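Iron-sulfur cluster assembly scaffold protein IscU (Streptococcus pyogenes, PDB 1SU0) probably serves as the scaffold on which IscS assembles iron-sulfur clusters, passing each nascent cluster on to other proteins, and here holds a zinc ion in its metal site. Local coordinates at residues Ser45-Phe50 with Asp57-Gly62; Glu31-Asn36 with Trp132-Glu137. All coordinates share one frame; numbering follows the deposited sequence.

Contact 1. Residues Ser45-Phe50 with Asp57-Gly62; sequences SLTVKF and DIAFAG
Strands 43-50 and 55-63 of the IscU fold form a beta hairpin, and Ser-45-Phe-50 with Asp-57-Gly-62 are its paired arms; the short axes run at 176°, almost exactly antiparallel. Hydrogen-bonded pairs Ser-45/Ala-61 and Thr-47/Ala-59 enclose the non-hydrogen-bonded pair Leu-46/Phe-60. At the end nearest Gly-62 the bond from Ser-45 N to Ala-61 O is short, 2.8 Å, and runs nearly along the C=O axis.

Shape is decided on the face that carries Leu-46, Val-48, Ile-58 and Phe-60. Ile-58 CG1 lies anti to the backbone N (chi1 -171°), and its terminal CD1 fills the notch between two bumps of the partner strand, CD2 of Leu-46 and CG2 of Val-48. Val-48 lies alongside Ile-58 and points the same way, with CG2 3.7 Å from Ile-58 CD1. Leu-46 crosses obliquely instead: its CD2 presses between Ile-58 and Phe-60, 4.0 Å from Phe-60 CB. The Phe-60 ring leads away from strand 45-50, since chi1 of 90° leaves CG flanked by the backbone N and the carbonyl carbon, and it packs on Ser-72 and Thr-76 of helix 66-79 and meets His-24 edge-to-face. Ala-134 of helix 122-139 covers Leu-46.

On the other face, Ser-45, Thr-47, Ala-59 and Ala-61 present smaller side chains. Ala-59 CB is a small bump 3.6 Å from Thr-47 OG1, a hydroxyl whose stronger partner is Leu-27 N, with Ala-59 O only a weak one. Ser-45 OG is likewise bonded to Gln-26 NE2. The two strands bury 424 Å² against each other. Packing is tightest at Leu-46 CD2, which stands 3.0 Å from Ala-59 O and 3.3 Å from Ile-58 CG1, a tight contact for two carbons.

Contact 2. Residues Glu31-Asn36 with Trp132-Glu137; sequences EAVQLN and WNALKE
Trp-132 O is gripped by two N-H groups from the next turn of helix 122-139: Lys-136 N at 2.9 Å, and more weakly Leu-135 N. Together with the bond from Glu-137 N to Asn-133 O, this fixes the helical turn that strand 33-36 lies across. The short axes pass 8.2 Å apart at 142°, so the edge strand of the antiparallel sheet crosses the helix obliquely, in the helix-on-sheet packing of this alpha+beta fold.

Two strand side chains, Val-33 and Leu-35, point toward the helix and meet it on a surface made low by Ala-134. Leu-35 reaches in with CD1, which lies against the backbone joining Asn-133 to Ala-134, 3.4 Å from Ala-134 N. Leu-35 CD1 is also 3.4 Å from Ala-134 CA, tighter than normal for two carbons. The first torsion of Leu-35 is -27°, well short of a staggered position, so the close fit goes with a strained side chain. Leu-35 CG lies 3.8 Å from Ala-134 CB.

Val-33 sets its CG1 anti to the backbone N, where it rests 3.5 Å from Ala-134 O. Val-33 CG1 also touches Glu-137 CB at 3.8 Å, the two side chains crossing at about a right angle. Glu-137 is bent at chi2 (82°), bringing its carboxylate back along the helix until OE2 lies 3.6 Å from Leu-35 CD1. Val-33 also touches Ala-138, and Leu-35 touches Leu-130, extending the line of contact both ways along the helix.

Strand and helix thus meet through methyls laid on backbone, on an alanine and on Glu-137, whose carboxylate lies against the leucine methyls; with no hydrogen bond between the segments, their spacing is consistent with being set by shape rather than by directional bonds.

Both contacts build on the same sheet, in the order 33-36, 43-50, 55-63. Contact 1 joins the middle strand to one outermost strand and is largely buried, while contact 2 sets the other outermost strand against helix 122-139 nearer the surface. Their chemistry differs accordingly: contact 1 is held by a ladder of backbone bonds with apolar packing on one face, contact 2 by van der Waals packing of methyls on the helix backbone, an alanine and a glutamate, without hydrogen bonds between its segments. Contact 1 buries nearly twice the area. A probable hydrogen bond from Leu-46 N to Val-33 O (2.9 Å) ties them. Leu-46 and Leu-35 both touch Ala-134, so one helix position serves two neighbouring strands.

Contact 1. Residues Ser45-Phe50 with Asp57-Gly62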
# COMPACT_ATOMS: atom_id res chain seq x y z
N SER A 45 6.24 3.27 -8.82
CA SER A 45 7.12 4.38 -8.59
C SER A 45 6.37 5.13 -7.53
O SER A 45 5.27 5.61 -7.77
CB SER A 45 7.26 5.19 -9.87
OG SER A 45 8.11 6.30 -9.72
N LEU A 46 6.98 5.20 -6.35
CA LEU A 46 6.37 5.78 -5.18
C LEU A 46 7.23 6.96 -4.74
O LEU A 46 8.27 6.77 -4.11
CB LEU A 46 6.31 4.70 -4.08
CG LEU A 46 5.37 4.84 -2.87
CD1 LEU A 46 6.15 4.81 -1.58
CD2 LEU A 46 4.48 6.07 -2.93
N THR A 47 6.82 8.17 -5.11
CA THR A 47 7.42 9.39 -4.58
C THR A 47 6.85 9.71 -3.20
O THR A 47 5.63 9.78 -3.05
CB THR A 47 7.14 10.59 -5.49
OG1 THR A 47 5.73 10.74 -5.68
CG2 THR A 47 7.73 10.38 -6.89
N VAL A 48 7.71 9.91 -2.21
CA VAL A 48 7.24 10.29 -0.88
C VAL A 48 7.92 11.57 -0.39
O VAL A 48 9.15 11.71 -0.44
CB VAL A 48 7.44 9.19 0.17
CG1 VAL A 48 6.89 9.62 1.51
CG2 VAL A 48 6.77 7.90 -0.28
N LYS A 49 7.08 12.49 0.08
CA LYS A 49 7.53 13.74 0.66
C LYS A 49 7.46 13.65 2.19
O LYS A 49 6.48 13.17 2.74
CB LYS A 49 6.63 14.87 0.15
CG LYS A 49 7.04 16.27 0.57
CD LYS A 49 6.14 17.30 -0.08
CE LYS A 49 6.42 18.69 0.44
NZ LYS A 49 7.81 19.12 0.13
N PHE A 50 8.52 14.10 2.84
CA PHE A 50 8.55 14.29 4.29
C PHE A 50 8.87 15.76 4.56
O PHE A 50 9.82 16.30 3.97
CB PHE A 50 9.61 13.40 4.95
CG PHE A 50 9.62 11.99 4.43
CD1 PHE A 50 10.30 11.68 3.25
CD2 PHE A 50 8.95 10.97 5.12
CE1 PHE A 50 10.31 10.38 2.77
CE2 PHE A 50 8.95 9.66 4.63
CZ PHE A 50 9.63 9.37 3.46
N ASP A 57 3.36 14.37 2.00
CA ASP A 57 2.56 13.87 0.89
C ASP A 57 3.17 12.62 0.23
O ASP A 57 4.35 12.32 0.42
CB ASP A 57 2.32 14.98 -0.15
CG ASP A 57 1.02 14.79 -0.94
OD1 ASP A 57 0.96 15.25 -2.11
OD2 ASP A 57 0.01 14.20 -0.49
N ILE A 58 2.34 11.92 -0.54
CA ILE A 58 2.70 10.66 -1.18
C ILE A 58 1.92 10.44 -2.48
O ILE A 58 0.77 10.87 -2.60
CB ILE A 58 2.47 9.48 -0.20
CG1 ILE A 58 3.06 8.18 -0.75
CG2 ILE A 58 0.98 9.32 0.17
CD1 ILE A 58 3.19 7.12 0.33
N ALA A 59 2.56 9.77 -3.43
CA ALA A 59 1.99 9.52 -4.75
C ALA A 59 2.63 8.31 -5.41
O ALA A 59 3.82 8.02 -5.18
CB ALA A 59 2.17 10.75 -5.64
N PHE A 60 1.85 7.61 -6.23
CA PHE A 60 2.33 6.42 -6.90
C PHE A 60 1.76 6.20 -8.31
O PHE A 60 0.68 6.68 -8.68
CB PHE A 60 2.08 5.17 -6.06
CG PHE A 60 0.76 4.53 -6.33
CD1 PHE A 60 0.65 3.50 -7.26
CD2 PHE A 60 -0.40 4.99 -5.68
CE1 PHE A 60 -0.58 2.93 -7.54
CE2 PHE A 60 -1.61 4.43 -5.94
CZ PHE A 60 -1.71 3.40 -6.88
N ALA A 61 2.51 5.42 -9.07
CA ALA A 61 2.18 5.11 -10.43
C ALA A 61 2.83 3.78 -10.78
O ALA A 61 3.86 3.41 -10.21
CB ALA A 61 2.68 6.20 -11.35
N GLY A 62 2.23 3.05 -11.70
CA GLY A 62 2.79 1.78 -12.12
C GLY A 62 1.83 0.94 -12.93
O GLY A 62 1.07 1.46 -13.74

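Contact 2. Residues Glu31-Asn36 with Trp132-Glu137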
# COMPACT_ATOMS: atom_id res chain seq x y z
N GLU A 31 12.67 12.32 -5.56
CA GLU A 31 13.26 11.10 -6.11
C GLU A 31 12.37 9.92 -5.77
O GLU A 31 12.15 9.63 -4.60
CB GLU A 31 14.68 10.87 -5.56
CG GLU A 31 15.76 11.80 -6.11
CD GLU A 31 16.32 12.76 -5.05
OE1 GLU A 31 15.51 13.34 -4.28
OE2 GLU A 31 17.56 12.94 -4.98
N ALA A 32 11.86 9.26 -6.79
CA ALA A 32 10.87 8.20 -6.62
C ALA A 32 11.53 6.90 -6.21
O ALA A 32 12.73 6.72 -6.37
CB ALA A 32 10.09 8.00 -7.90
N VAL A 33 10.72 5.98 -5.69
CA VAL A 33 11.19 4.66 -5.29
C VAL A 33 10.47 3.62 -6.14
O VAL A 33 9.25 3.46 -6.02
CB VAL A 33 10.93 4.38 -3.82
CG1 VAL A 33 11.41 2.98 -3.46
CG2 VAL A 33 11.63 5.43 -2.94
N GLN A 34 11.24 2.91 -6.96
CA GLN A 34 10.69 1.91 -7.84
C GLN A 34 11.10 0.50 -7.45
O GLN A 34 12.28 0.18 -7.35
CB GLN A 34 11.10 2.20 -9.28
CG GLN A 34 10.13 3.14 -10.02
CD GLN A 34 10.76 4.49 -10.35
OE1 GLN A 34 11.44 5.08 -9.50
NE2 GLN A 34 10.53 4.97 -11.58
N LEU A 35 10.11 -0.33 -7.19
CA LEU A 35 10.27 -1.77 -7.09
C LEU A 35 9.30 -2.50 -8.04
O LEU A 35 8.37 -1.91 -8.58
CB LEU A 35 9.99 -2.24 -5.66
CG LEU A 35 10.24 -1.26 -4.51
CD1 LEU A 35 9.94 -1.98 -3.20
CD2 LEU A 35 11.66 -0.70 -4.52
N ASN A 36 9.49 -3.81 -8.20
CA ASN A 36 8.60 -4.56 -9.07
C ASN A 36 8.31 -6.02 -8.70
O ASN A 36 8.81 -6.56 -7.72
CB ASN A 36 9.04 -4.41 -10.56
CG ASN A 36 10.41 -5.02 -10.87
OD1 ASN A 36 11.38 -4.30 -11.12
ND2 ASN A 36 10.47 -6.35 -10.90
N TRP A 132 3.77 -1.45 0.09
CA TRP A 132 4.27 -1.31 1.44
C TRP A 132 5.79 -1.33 1.47
O TRP A 132 6.39 -0.56 2.19
CB TRP A 132 3.66 -2.39 2.33
CG TRP A 132 2.22 -2.16 2.53
CD1 TRP A 132 1.20 -2.74 1.83
CD2 TRP A 132 1.62 -1.25 3.45
NE1 TRP A 132 -0.00 -2.25 2.27
CE2 TRP A 132 0.22 -1.34 3.28
CE3 TRP A 132 2.12 -0.36 4.42
CZ2 TRP A 132 -0.68 -0.59 4.03
CZ3 TRP A 132 1.22 0.40 5.16
CH2 TRP A 132 -0.15 0.27 4.97
N ASN A 133 6.40 -2.18 0.65
CA ASN A 133 7.86 -2.32 0.61
C ASN A 133 8.53 -1.17 -0.12
O ASN A 133 9.67 -0.83 0.16
CB ASN A 133 8.25 -3.66 -0.01
CG ASN A 133 7.68 -4.85 0.79
OD1 ASN A 133 7.86 -6.00 0.41
ND2 ASN A 133 6.96 -4.55 1.87
N ALA A 134 7.81 -0.54 -1.05
CA ALA A 134 8.33 0.66 -1.72
C ALA A 134 8.28 1.81 -0.73
O ALA A 134 9.05 2.77 -0.84
CB ALA A 134 7.54 0.99 -2.99
N LEU A 135 7.37 1.71 0.22
CA LEU A 135 7.30 2.67 1.30
C LEU A 135 8.48 2.45 2.24
O LEU A 135 9.17 3.41 2.56
CB LEU A 135 5.98 2.53 2.07
CG LEU A 135 5.81 3.52 3.22
CD1 LEU A 135 6.03 4.94 2.74
CD2 LEU A 135 4.43 3.38 3.82
N LYS A 136 8.69 1.21 2.67
CA LYS A 136 9.80 0.89 3.58
C LYS A 136 11.12 1.49 3.07
O LYS A 136 11.89 2.07 3.83
CB LYS A 136 9.95 -0.62 3.72
CG LYS A 136 8.88 -1.31 4.60
CD LYS A 136 9.41 -2.68 4.97
CE LYS A 136 8.37 -3.60 5.55
NZ LYS A 136 8.91 -4.99 5.44
N GLU A 137 11.33 1.35 1.77
CA GLU A 137 12.54 1.85 1.14
C GLU A 137 12.58 3.38 1.14
O GLU A 137 13.64 3.98 1.42
CB GLU A 137 12.67 1.33 -0.29
CG GLU A 137 13.47 0.04 -0.41
CD GLU A 137 12.65 -1.20 -0.08
OE1 GLU A 137 11.99 -1.22 1.00
OE2 GLU A 137 12.67 -2.14 -0.91